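Local atomic coordinates of CBS domain-containing protein (Thermoplasma acidophilum DSM 1728, PDB entry 1PVM), a protein that is of unknown biochemical function but couples a pair of CBS domains to a zinc-ribbon-like domain that binds a metal ion through four cysteines. Residues Ile66-Lys71 against Lys171-Ser176; Tyr92-Val97 against Arg129-Ala134; Ala98-Glu103 against Glu107-Val112; Leu151-Lys154 against Val159-Pro162. One frame throughout, in Å; residues are numbered along the deposited sequence.

Interaction 1. Residues Ile66-Lys71 against Lys171-Ser176; sequences IPRNKK and KVFRCS. With HG (mercury (II) ion), chain D.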
loop_
_atom_site.group_PDB
_atom_site.type_symbol
_atom_site.label_atom_id
_atom_site.label_comp_id
_atom_site.label_asym_id
_atom_site.label_seq_id
_atom_site.Cartn_x
_atom_site.Cartn_y
_atom_site.Cartn_z
ATOM N N ILE B 66 6.376 2.152 10.187
ATOM C CA ILE B 66 7.739 1.728 9.896
ATOM C C ILE B 66 8.813 2.696 10.416
ATOM O O ILE B 66 9.794 2.262 11.016
ATOM C CB ILE B 66 7.944 1.489 8.381
ATOM C CG1 ILE B 66 6.975 0.408 7.877
ATOM C CG2 ILE B 66 9.378 1.054 8.110
ATOM C CD1 ILE B 66 7.201 -0.978 8.450
ATOM N N PRO B 67 8.639 4.017 10.209
ATOM C CA PRO B 67 9.649 4.971 10.688
ATOM C C PRO B 67 9.906 4.994 12.200
ATOM O O PRO B 67 10.919 5.531 12.643
ATOM C CB PRO B 67 9.137 6.310 10.162
ATOM C CG PRO B 67 8.422 5.914 8.890
ATOM C CD PRO B 67 7.651 4.699 9.353
ATOM N N ARG B 68 9.000 4.422 12.986
ATOM C CA ARG B 68 9.185 4.373 14.439
ATOM C C ARG B 68 10.185 3.274 14.808
ATOM O O ARG B 68 10.725 3.251 15.919
ATOM C CB ARG B 68 7.853 4.101 15.151
ATOM C CG ARG B 68 6.942 5.310 15.283
ATOM C CD ARG B 68 5.627 4.925 15.946
ATOM N NE ARG B 68 4.761 6.075 16.190
ATOM C CZ ARG B 68 4.889 6.918 17.210
ATOM N NH1 ARG B 68 5.855 6.748 18.104
ATOM N NH2 ARG B 68 4.047 7.937 17.334
ATOM N N ASN B 69 10.412 2.356 13.874
ATOM C CA ASN B 69 11.343 1.250 14.073
ATOM C C ASN B 69 11.066 0.455 15.350
ATOM O O ASN B 69 11.932 0.320 16.219
ATOM C CB ASN B 69 12.784 1.778 14.072
ATOM C CG ASN B 69 13.810 0.667 14.012
ATOM O OD1 ASN B 69 13.552 -0.402 13.461
ATOM N ND2 ASN B 69 14.989 0.919 14.561
ATOM N N LYS B 70 9.851 -0.074 15.451
ATOM C CA LYS B 70 9.432 -0.869 16.599
ATOM C C LYS B 70 8.760 -2.118 16.055
ATOM O O LYS B 70 8.339 -2.145 14.897
ATOM C CB LYS B 70 8.400 -0.110 17.443
ATOM C CG LYS B 70 8.827 1.263 17.932
ATOM C CD LYS B 70 9.909 1.154 18.975
ATOM C CE LYS B 70 10.357 2.526 19.426
ATOM N NZ LYS B 70 11.446 2.419 20.431
ATOM N N LYS B 71 8.650 -3.147 16.886
ATOM C CA LYS B 71 7.982 -4.373 16.469
ATOM C C LYS B 71 6.498 -4.055 16.291
ATOM O O LYS B 71 5.940 -3.236 17.024
ATOM C CB LYS B 71 8.127 -5.459 17.536
ATOM C CG LYS B 71 9.553 -5.930 17.761
ATOM C CD LYS B 71 9.644 -6.844 18.977
ATOM C CE LYS B 71 8.772 -8.074 18.811
ATOM N NZ LYS B 71 8.876 -8.990 19.982
ATOM N N LYS B 171 10.520 9.623 16.658
ATOM C CA LYS B 171 10.438 9.422 18.098
ATOM C C LYS B 171 9.006 9.594 18.581
ATOM O O LYS B 171 8.494 8.783 19.348
ATOM C CB LYS B 171 11.356 10.403 18.829
ATOM C CG LYS B 171 12.640 9.770 19.323
ATOM C CD LYS B 171 12.321 8.598 20.233
ATOM C CE LYS B 171 13.567 7.970 20.798
ATOM N NZ LYS B 171 13.238 6.719 21.512
ATOM N N VAL B 172 8.372 10.665 18.123
ATOM C CA VAL B 172 6.990 10.963 18.472
ATOM C C VAL B 172 6.445 11.869 17.386
ATOM O O VAL B 172 7.187 12.329 16.517
ATOM C CB VAL B 172 6.860 11.774 19.810
ATOM C CG1 VAL B 172 7.487 11.022 20.970
ATOM C CG2 VAL B 172 7.498 13.148 19.650
ATOM N N PHE B 173 5.138 12.093 17.431
ATOM C CA PHE B 173 4.490 13.033 16.534
ATOM C C PHE B 173 4.064 14.064 17.564
ATOM O O PHE B 173 3.460 13.723 18.583
ATOM C CB PHE B 173 3.281 12.428 15.816
ATOM C CG PHE B 173 3.631 11.770 14.509
ATOM C CD1 PHE B 173 4.035 10.437 14.470
ATOM C CD2 PHE B 173 3.616 12.499 13.324
ATOM C CE1 PHE B 173 4.424 9.841 13.271
ATOM C CE2 PHE B 173 4.006 11.907 12.119
ATOM C CZ PHE B 173 4.411 10.574 12.100
ATOM N N ARG B 174 4.415 15.316 17.310
ATOM C CA ARG B 174 4.125 16.399 18.239
ATOM C C ARG B 174 3.119 17.389 17.679
ATOM O O ARG B 174 3.194 17.771 16.517
ATOM C CB ARG B 174 5.436 17.118 18.568
ATOM C CG ARG B 174 5.320 18.335 19.467
ATOM C CD ARG B 174 6.704 18.958 19.645
ATOM N NE ARG B 174 7.658 17.962 20.131
ATOM C CZ ARG B 174 8.973 18.005 19.926
ATOM N NH1 ARG B 174 9.513 19.002 19.232
ATOM N NH2 ARG B 174 9.749 17.040 20.409
ATOM N N CYS B 175 2.176 17.804 18.515
ATOM C CA CYS B 175 1.173 18.768 18.088
ATOM C C CYS B 175 1.815 20.123 17.784
ATOM O O CYS B 175 2.668 20.604 18.538
ATOM C CB CYS B 175 0.120 18.937 19.175
ATOM S SG CYS B 175 -1.101 20.188 18.757
ATOM N N SER B 176 1.393 20.739 16.685
ATOM C CA SER B 176 1.931 22.034 16.281
ATOM C C SER B 176 1.202 23.206 16.938
ATOM O O SER B 176 1.575 24.360 16.734
ATOM C CB SER B 176 1.848 22.181 14.764
ATOM O OG SER B 176 0.493 22.244 14.355
HETATM HG HG HG D . -2.805 19.522 20.553
HETATM O O HOH W 1 6.357 7.290 20.627
HETATM O O HOH W 2 10.986 4.917 21.544
#
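Arg68 reaches from the 3-10 turn after helix 58-65 to Lys171 and Phe173 on strand 170-175, the second strand of the hairpin in the zinc-ribbon-like domain. The contact joins the metal-binding domain to the loop that follows helix 58-65. At CB the side chain turns so that CG lies beside the backbone N and opposite the carbonyl carbon (chi1 -79°), and from CG to NE it runs extended. On the way the side chain packs on Leu79; the guanidinium does the touching. NH1 stands 3.6 Å from Lys171 O and reaches it through a water, which accepts from Arg68 NH1 at 2.6 Å and donates to Lys171 O at 2.9 Å. NH2 comes in the ring plane to the edge of Phe173, 3.8 Å from Phe173 CD1, with the two flat groups tilted 50° apart. This NH2 is also hydrogen-bonded to the backbone oxygen of Glu184, at the end of the chain, while the Phe173 ring makes a cation-pi contact with Arg64. Further along the strand, Cys175 SG binds the mercury ion at 2.6 Å. At the outer margin two like charges share a second water, which probably eases their repulsion: it accepts from Lys70 NZ at 2.8 Å and from Lys171 NZ at 2.9 Å.

Interaction 2. Residues Tyr92-Val97 against Arg129-Ala134; sequences YDVKDV and RYLSRA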
loop_
_atom_site.group_PDB
_atom_site.type_symbol
_atom_site.label_atom_id
_atom_site.label_comp_id
_atom_site.label_asym_id
_atom_site.label_seq_id
_atom_site.Cartn_x
_atom_site.Cartn_y
_atom_site.Cartn_z
ATOM N N TYR B 92 -22.612 12.302 -1.580
ATOM C CA TYR B 92 -21.592 12.833 -2.488
ATOM C C TYR B 92 -21.592 12.112 -3.834
ATOM O O TYR B 92 -21.793 10.900 -3.901
ATOM C CB TYR B 92 -20.196 12.661 -1.881
ATOM C CG TYR B 92 -19.669 13.832 -1.087
ATOM C CD1 TYR B 92 -20.492 14.549 -0.224
ATOM C CD2 TYR B 92 -18.325 14.192 -1.166
ATOM C CE1 TYR B 92 -19.986 15.602 0.546
ATOM C CE2 TYR B 92 -17.811 15.234 -0.403
ATOM C CZ TYR B 92 -18.643 15.934 0.450
ATOM O OH TYR B 92 -18.130 16.959 1.212
ATOM N N ASP B 93 -21.365 12.862 -4.905
ATOM C CA ASP B 93 -21.257 12.264 -6.225
ATOM C C ASP B 93 -19.818 11.749 -6.258
ATOM O O ASP B 93 -18.967 12.257 -5.523
ATOM C CB ASP B 93 -21.434 13.313 -7.326
ATOM C CG ASP B 93 -21.161 12.750 -8.705
ATOM O OD1 ASP B 93 -21.939 11.883 -9.149
ATOM O OD2 ASP B 93 -20.170 13.156 -9.345
ATOM N N VAL B 94 -19.534 10.758 -7.094
ATOM C CA VAL B 94 -18.174 10.229 -7.162
ATOM C C VAL B 94 -17.169 11.339 -7.458
ATOM O O VAL B 94 -16.027 11.283 -7.000
ATOM C CB VAL B 94 -18.026 9.107 -8.232
ATOM C CG1 VAL B 94 -18.938 7.941 -7.897
ATOM C CG2 VAL B 94 -18.314 9.650 -9.626
ATOM N N LYS B 95 -17.593 12.354 -8.206
ATOM C CA LYS B 95 -16.706 13.466 -8.545
ATOM C C LYS B 95 -16.247 14.214 -7.291
ATOM O O LYS B 95 -15.085 14.605 -7.185
ATOM C CB LYS B 95 -17.408 14.445 -9.490
ATOM C CG LYS B 95 -16.596 15.705 -9.749
ATOM C CD LYS B 95 -17.417 16.804 -10.407
ATOM C CE LYS B 95 -16.587 18.074 -10.558
ATOM N NZ LYS B 95 -17.373 19.214 -11.111
ATOM N N ASP B 96 -17.170 14.409 -6.353
ATOM C CA ASP B 96 -16.886 15.096 -5.096
ATOM C C ASP B 96 -15.958 14.252 -4.223
ATOM O O ASP B 96 -15.098 14.780 -3.519
ATOM C CB ASP B 96 -18.187 15.360 -4.336
ATOM C CG ASP B 96 -19.164 16.206 -5.129
ATOM O OD1 ASP B 96 -20.358 16.237 -4.758
ATOM O OD2 ASP B 96 -18.741 16.844 -6.115
ATOM N N VAL B 97 -16.142 12.937 -4.265
ATOM C CA VAL B 97 -15.310 12.038 -3.478
ATOM C C VAL B 97 -13.889 12.059 -4.032
ATOM O O VAL B 97 -12.918 12.092 -3.278
ATOM C CB VAL B 97 -15.860 10.596 -3.513
ATOM C CG1 VAL B 97 -15.004 9.684 -2.632
ATOM C CG2 VAL B 97 -17.295 10.592 -3.024
ATOM N N ARG B 129 -14.686 2.665 -11.565
ATOM C CA ARG B 129 -15.711 2.256 -12.522
ATOM C C ARG B 129 -16.527 3.436 -13.042
ATOM O O ARG B 129 -17.242 3.311 -14.043
ATOM C CB ARG B 129 -16.670 1.249 -11.884
ATOM C CG ARG B 129 -16.042 -0.067 -11.472
ATOM C CD ARG B 129 -17.109 -1.132 -11.301
ATOM N NE ARG B 129 -16.542 -2.429 -10.946
ATOM C CZ ARG B 129 -16.037 -2.718 -9.753
ATOM N NH1 ARG B 129 -16.029 -1.800 -8.793
ATOM N NH2 ARG B 129 -15.540 -3.926 -9.517
ATOM N N TYR B 130 -16.410 4.582 -12.375
ATOM C CA TYR B 130 -17.181 5.762 -12.756
ATOM C C TYR B 130 -16.380 7.006 -13.121
ATOM O O TYR B 130 -16.794 7.781 -13.978
ATOM C CB TYR B 130 -18.157 6.102 -11.628
ATOM C CG TYR B 130 -18.968 4.903 -11.206
ATOM C CD1 TYR B 130 -18.509 4.039 -10.215
ATOM C CD2 TYR B 130 -20.156 4.581 -11.865
ATOM C CE1 TYR B 130 -19.207 2.877 -9.893
ATOM C CE2 TYR B 130 -20.862 3.424 -11.553
ATOM C CZ TYR B 130 -20.384 2.577 -10.571
ATOM O OH TYR B 130 -21.076 1.427 -10.277
ATOM N N LEU B 131 -15.241 7.198 -12.471
ATOM C CA LEU B 131 -14.404 8.360 -12.726
ATOM C C LEU B 131 -13.798 8.384 -14.120
ATOM O O LEU B 131 -13.649 7.349 -14.772
ATOM C CB LEU B 131 -13.261 8.422 -11.710
ATOM C CG LEU B 131 -13.609 8.576 -10.232
ATOM C CD1 LEU B 131 -12.318 8.691 -9.428
ATOM C CD2 LEU B 131 -14.474 9.816 -10.031
ATOM N N SER B 132 -13.431 9.581 -14.561
ATOM C CA SER B 132 -12.797 9.753 -15.857
ATOM C C SER B 132 -11.355 9.274 -15.712
ATOM O O SER B 132 -10.836 9.173 -14.598
ATOM C CB SER B 132 -12.801 11.233 -16.260
ATOM O OG SER B 132 -11.948 11.995 -15.418
ATOM N N ARG B 133 -10.714 8.974 -16.834
ATOM C CA ARG B 133 -9.329 8.525 -16.827
ATOM C C ARG B 133 -8.448 9.542 -16.098
ATOM O O ARG B 133 -7.624 9.178 -15.258
ATOM C CB ARG B 133 -8.846 8.337 -18.267
ATOM C CG ARG B 133 -7.356 8.549 -18.480
ATOM C CD ARG B 133 -7.017 8.467 -19.956
ATOM N NE ARG B 133 -7.353 7.148 -20.479
ATOM C CZ ARG B 133 -7.241 6.789 -21.752
ATOM N NH1 ARG B 133 -6.797 7.657 -22.652
ATOM N NH2 ARG B 133 -7.571 5.560 -22.121
ATOM N N ALA B 134 -8.635 10.819 -16.420
ATOM C CA ALA B 134 -7.855 11.888 -15.812
ATOM C C ALA B 134 -8.074 11.997 -14.302
ATOM O O ALA B 134 -7.138 12.277 -13.550
ATOM C CB ALA B 134 -8.189 13.212 -16.477
#
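Val94, in the first turn of helix 94-104, presents its CG2 methyl to Leu131 and Tyr130 of the second CBS domain in a contact made mainly by apolar side chains, without a hydrogen bond across it. Val94 CG2 lies 3.9 Å from Leu131 CD2 and 4.1 Å from Tyr130 CB, filling the angle between the two side chains. Torsion explains the reach: with chi1 at -61°, CG2 sits between the backbone N and the carbonyl carbon, the crowded position. Leu131 and Val94 run alongside in opposite senses, and Leu131 CD2 also rests 3.7 Å from Val94 O at the helix backbone. Tyr130 lies roughly perpendicular to Val94 and meets it through CB, while the end of its side chain leads away from Val94; Tyr130 also packs on Met9.

Both segments are set by helix starts. Asp93 is the N-cap of helix 94-104: its OD2 accepts from Lys95 N at 2.9 Å, the donor standing well above the carboxylate plane. Its other oxygen, OD1, takes the backbone N of Met9, so one carboxylate ties the helix start to the N-terminal arm. Ser132 likewise N-caps helix 133-145, its OG bonding Ser135 N. Between Tyr130 and that cap, Leu131 O accepts from Arg133 NH1 of the second subunit, so this turn also belongs to the dimer interface.

The contact thus lies where three helices converge: Val94 and Val97 lean on Leu127 of helix 124-127, and Leu131 packs on Ile136 and Ile139 of helix 133-145.

Interaction 3. Residues Ala98-Glu103 against Glu107-Val112; sequences AAYLSE and ERCAVV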
loop_
_atom_site.group_PDB
_atom_site.type_symbol
_atom_site.label_atom_id
_atom_site.label_comp_id
_atom_site.label_asym_id
_atom_site.label_seq_id
_atom_site.Cartn_x
_atom_site.Cartn_y
_atom_site.Cartn_z
ATOM N N ALA B 98 -13.774 12.051 -5.355
ATOM C CA ALA B 98 -12.472 12.085 -6.005
ATOM C C ALA B 98 -11.692 13.326 -5.568
ATOM O O ALA B 98 -10.512 13.240 -5.216
ATOM C CB ALA B 98 -12.645 12.077 -7.521
ATOM N N ALA B 99 -12.353 14.481 -5.597
ATOM C CA ALA B 99 -11.717 15.731 -5.200
ATOM C C ALA B 99 -11.262 15.683 -3.741
ATOM O O ALA B 99 -10.193 16.191 -3.402
ATOM C CB ALA B 99 -12.677 16.892 -5.411
ATOM N N TYR B 100 -12.076 15.074 -2.879
ATOM C CA TYR B 100 -11.736 14.967 -1.461
ATOM C C TYR B 100 -10.508 14.085 -1.269
ATOM O O TYR B 100 -9.581 14.440 -0.544
ATOM C CB TYR B 100 -12.901 14.378 -0.661
ATOM C CG TYR B 100 -12.558 14.147 0.798
ATOM C CD1 TYR B 100 -12.514 15.207 1.708
ATOM C CD2 TYR B 100 -12.237 12.872 1.260
ATOM C CE1 TYR B 100 -12.157 14.998 3.045
ATOM C CE2 TYR B 100 -11.877 12.651 2.593
ATOM C CZ TYR B 100 -11.839 13.717 3.477
ATOM O OH TYR B 100 -11.484 13.492 4.789
ATOM N N LEU B 101 -10.507 12.926 -1.912
ATOM C CA LEU B 101 -9.378 12.020 -1.787
ATOM C C LEU B 101 -8.095 12.665 -2.315
ATOM O O LEU B 101 -7.066 12.645 -1.647
ATOM C CB LEU B 101 -9.657 10.719 -2.543
ATOM C CG LEU B 101 -10.810 9.848 -2.030
ATOM C CD1 LEU B 101 -10.982 8.647 -2.953
ATOM C CD2 LEU B 101 -10.536 9.389 -0.607
ATOM N N SER B 102 -8.166 13.243 -3.510
ATOM C CA SER B 102 -7.004 13.886 -4.130
ATOM C C SER B 102 -6.438 15.031 -3.284
ATOM O O SER B 102 -5.220 15.173 -3.139
ATOM C CB SER B 102 -7.383 14.404 -5.522
ATOM O OG SER B 102 -6.260 14.967 -6.172
ATOM N N GLU B 103 -7.332 15.845 -2.732
ATOM C CA GLU B 103 -6.958 16.976 -1.885
ATOM C C GLU B 103 -6.161 16.528 -0.654
ATOM O O GLU B 103 -5.278 17.248 -0.170
ATOM C CB GLU B 103 -8.236 17.715 -1.454
ATOM C CG GLU B 103 -8.111 18.663 -0.264
ATOM C CD GLU B 103 -7.158 19.824 -0.502
ATOM O OE1 GLU B 103 -6.938 20.193 -1.677
ATOM O OE2 GLU B 103 -6.642 20.382 0.496
ATOM N N GLU B 107 -6.407 7.324 -0.916
ATOM C CA GLU B 107 -6.911 6.435 -1.955
ATOM C C GLU B 107 -8.189 5.753 -1.450
ATOM O O GLU B 107 -8.793 4.934 -2.141
ATOM C CB GLU B 107 -5.851 5.413 -2.394
ATOM C CG GLU B 107 -5.066 4.743 -1.287
ATOM C CD GLU B 107 -5.828 3.621 -0.620
ATOM O OE1 GLU B 107 -6.378 2.762 -1.344
ATOM O OE2 GLU B 107 -5.860 3.590 0.627
ATOM N N ARG B 108 -8.599 6.125 -0.236
ATOM C CA ARG B 108 -9.829 5.612 0.371
ATOM C C ARG B 108 -10.228 6.470 1.566
ATOM O O ARG B 108 -9.402 7.174 2.137
ATOM C CB ARG B 108 -9.662 4.158 0.821
ATOM C CG ARG B 108 -8.834 3.936 2.081
ATOM C CD ARG B 108 -8.651 2.433 2.295
ATOM N NE ARG B 108 -7.920 1.840 1.176
ATOM C CZ ARG B 108 -8.058 0.590 0.743
ATOM N NH1 ARG B 108 -8.912 -0.244 1.324
ATOM N NH2 ARG B 108 -7.334 0.177 -0.285
ATOM N N CYS B 109 -11.504 6.415 1.934
ATOM C CA CYS B 109 -11.999 7.168 3.076
ATOM C C CYS B 109 -13.321 6.568 3.515
ATOM O O CYS B 109 -13.904 5.750 2.806
ATOM C CB CYS B 109 -12.193 8.649 2.720
ATOM S SG CYS B 109 -13.528 8.995 1.544
ATOM N N ALA B 110 -13.790 6.971 4.689
ATOM C CA ALA B 110 -15.049 6.465 5.205
ATOM C C ALA B 110 -16.186 7.273 4.601
ATOM O O ALA B 110 -15.975 8.363 4.072
ATOM C CB ALA B 110 -15.079 6.580 6.727
ATOM N N VAL B 111 -17.387 6.713 4.665
ATOM C CA VAL B 111 -18.578 7.387 4.169
ATOM C C VAL B 111 -19.497 7.480 5.379
ATOM O O VAL B 111 -19.710 6.483 6.073
ATOM C CB VAL B 111 -19.277 6.567 3.066
ATOM C CG1 VAL B 111 -20.544 7.286 2.607
ATOM C CG2 VAL B 111 -18.323 6.346 1.893
ATOM N N VAL B 112 -20.011 8.677 5.657
ATOM C CA VAL B 112 -20.904 8.859 6.797
ATOM C C VAL B 112 -22.269 9.333 6.322
ATOM O O VAL B 112 -22.376 10.006 5.290
ATOM C CB VAL B 112 -20.339 9.894 7.823
ATOM C CG1 VAL B 112 -19.073 9.348 8.469
ATOM C CG2 VAL B 112 -20.050 11.235 7.137
#
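Arg108 NE, on the strand whose backbone packs against Leu101, donates to both oxygens of Glu107: 2.8 Å to Glu107 OE2 and a weaker bond to Glu107 OE1. Arg108 NH2 adds a bond to Glu107 OE1 at 3.0 Å, so the guanidinium grips the carboxylate side-on, nearly in its own plane. This salt bridge between neighbours probably steadies both charges and limits rotation of the two side chains, which leave the backbone away from the helix. Cys109 points the other way, toward the helix.

There Leu101 CD2 lies 3.7 Å from Arg108 C and equally 3.7 Å from Cys109 SG, covering the peptide and the thiol together. Cover of this kind leaves Arg108 N buried without a polar partner. Cys109 holds SG between its backbone N and carbonyl carbon (chi1 68°), which brings the sulfur back toward the helix. Tyr100 closes the other flank: its edge atom CE2 is 4.0 Å from Cys109 CB. The sulfur-aromatic contact is oblique, with Cys109 SG 5.2 Å from the centroid of the Tyr100 ring and 68° off the ring normal. At the far end of that ring, OH bonds the backbone N of Lys87, which probably helps hold the ring in place.

The pair forms the returning half of the beta-alpha-beta unit of the CBS domain. The axis of helix segment 98-103 makes 129° with that of strand 108-112 and passes 9.0 Å from it; the strand lies between strands 87-89 and 118-123, with Val88 and Val122 flanking Cys109, while helix 133-145 takes Ser102 OG at Asp138 and Ser142.

Interaction 4. Residues Leu151-Lys154 against Val159-Pro162; sequences LCPK and VLEP. With HG (mercury (II) ion), chain D.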
loop_
_atom_site.group_PDB
_atom_site.type_symbol
_atom_site.label_atom_id
_atom_site.label_comp_id
_atom_site.label_asym_id
_atom_site.label_seq_id
_atom_site.Cartn_x
_atom_site.Cartn_y
_atom_site.Cartn_z
ATOM N N LEU B 151 -4.636 15.359 12.781
ATOM C CA LEU B 151 -4.891 16.351 13.814
ATOM C C LEU B 151 -4.773 15.783 15.219
ATOM O O LEU B 151 -5.066 14.608 15.460
ATOM C CB LEU B 151 -6.269 16.984 13.605
ATOM C CG LEU B 151 -6.467 17.601 12.215
ATOM C CD1 LEU B 151 -7.819 18.272 12.150
ATOM C CD2 LEU B 151 -5.360 18.604 11.915
ATOM N N CYS B 152 -4.334 16.638 16.138
ATOM C CA CYS B 152 -4.138 16.273 17.534
ATOM C C CYS B 152 -5.417 15.845 18.244
ATOM O O CYS B 152 -6.415 16.557 18.211
ATOM C CB CYS B 152 -3.528 17.453 18.279
ATOM S SG CYS B 152 -3.222 17.102 20.011
ATOM N N PRO B 153 -5.397 14.676 18.908
ATOM C CA PRO B 153 -6.582 14.188 19.620
ATOM C C PRO B 153 -6.845 14.942 20.927
ATOM O O PRO B 153 -7.930 14.843 21.497
ATOM C CB PRO B 153 -6.254 12.717 19.858
ATOM C CG PRO B 153 -4.784 12.750 20.076
ATOM C CD PRO B 153 -4.296 13.698 18.998
ATOM N N LYS B 154 -5.849 15.693 21.393
ATOM C CA LYS B 154 -5.988 16.448 22.634
ATOM C C LYS B 154 -6.723 17.776 22.450
ATOM O O LYS B 154 -7.665 18.071 23.185
ATOM C CB LYS B 154 -4.611 16.703 23.258
ATOM C CG LYS B 154 -4.664 17.400 24.612
ATOM C CD LYS B 154 -3.270 17.630 25.169
ATOM C CE LYS B 154 -3.316 18.297 26.530
ATOM N NZ LYS B 154 -1.943 18.484 27.083
ATOM N N VAL B 159 -1.771 20.236 14.326
ATOM C CA VAL B 159 -1.308 19.263 13.343
ATOM C C VAL B 159 -0.177 18.448 13.957
ATOM O O VAL B 159 0.781 19.011 14.488
ATOM C CB VAL B 159 -0.787 19.956 12.059
ATOM C CG1 VAL B 159 -0.162 18.925 11.124
ATOM C CG2 VAL B 159 -1.929 20.674 11.354
ATOM N N LEU B 160 -0.300 17.124 13.902
ATOM C CA LEU B 160 0.729 16.243 14.446
ATOM C C LEU B 160 1.884 16.161 13.454
ATOM O O LEU B 160 1.715 15.676 12.337
ATOM C CB LEU B 160 0.153 14.849 14.700
ATOM C CG LEU B 160 -0.920 14.770 15.792
ATOM C CD1 LEU B 160 -1.460 13.357 15.877
ATOM C CD2 LEU B 160 -0.328 15.194 17.128
ATOM N N GLU B 161 3.052 16.647 13.867
ATOM C CA GLU B 161 4.241 16.656 13.018
ATOM C C GLU B 161 5.287 15.686 13.555
ATOM O O GLU B 161 5.437 15.531 14.763
ATOM C CB GLU B 161 4.844 18.064 12.972
ATOM C CG GLU B 161 3.907 19.164 12.472
ATOM C CD GLU B 161 3.678 19.124 10.966
ATOM O OE1 GLU B 161 2.985 20.027 10.447
ATOM O OE2 GLU B 161 4.189 18.194 10.300
ATOM N N PRO B 162 6.035 15.032 12.656
ATOM C CA PRO B 162 7.082 14.065 13.013
ATOM C C PRO B 162 8.293 14.702 13.688
ATOM O O PRO B 162 8.739 15.763 13.275
ATOM C CB PRO B 162 7.489 13.463 11.664
ATOM C CG PRO B 162 6.362 13.815 10.724
ATOM C CD PRO B 162 5.906 15.157 11.193
HETATM HG HG HG D . -2.805 19.522 20.553
#
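The first cysteine knuckle of the zinc-ribbon-like domain packs here on the opening strand of its hairpin, with Leu151 and Cys152 meeting Val159 and Leu160. A single beta bridge joins Leu151 to Val159, their CA atoms 4.6 Å apart, and Leu151 CD2 touches Val159 CG2 at 4.0 Å. Leu160 does most of the work. Its two methyls lie against the knuckle backbone side by side: Leu160 CD1 lies 3.8 Å from Leu151 O and also meets the Pro153 ring at CD, while Leu160 CD2 rests 4.1 Å from Cys152 CB. The branch carbon is close too, Leu160 CG being 3.9 Å from Cys152 N. Cys152 points SG opposite its backbone N (chi1 -179°), and SG binds the mercury ion at 2.5 Å; a weak bond from Lys154 N also reaches this sulfur. Cys155, Cys175 and Cys180 complete the site, which holds iron(II) in another structure of the protein and is predicted to bind zinc. Shortening Leu160 to an alanine removes both methyls and is likely to open a gap against the knuckle, leaving Cys152 and Pro153 freer to shift. Around the contact, Leu160 reaches Phe173 of strand 170-175, Glu161 pairs through its backbone with Arg174 of that strand, and Tyr182 covers Cys152 and Pro153.

The four contacts form two clusters, interaction 1 lying across the chain's centre from interactions 2 and 3. Interactions 2 and 3, centres 10 Å apart, share helix 94-104 in the second CBS domain and touch where Leu131 CD2 meets Ala98 CB at 3.8 Å. Interactions 1 and 4, centres 12 Å apart, use the neighbouring hairpin strands 160-164 and 170-175 and supply two of the four cysteines round one mercury ion. Interactions 1 and 2 lie 34 Å apart between centres, yet both touch the second subunit. Along the chain interaction 3 nests inside interaction 2, interaction 4 follows, and interaction 1 encloses them all, bringing the C-terminal metal domain back onto the loop that follows helix 58-65.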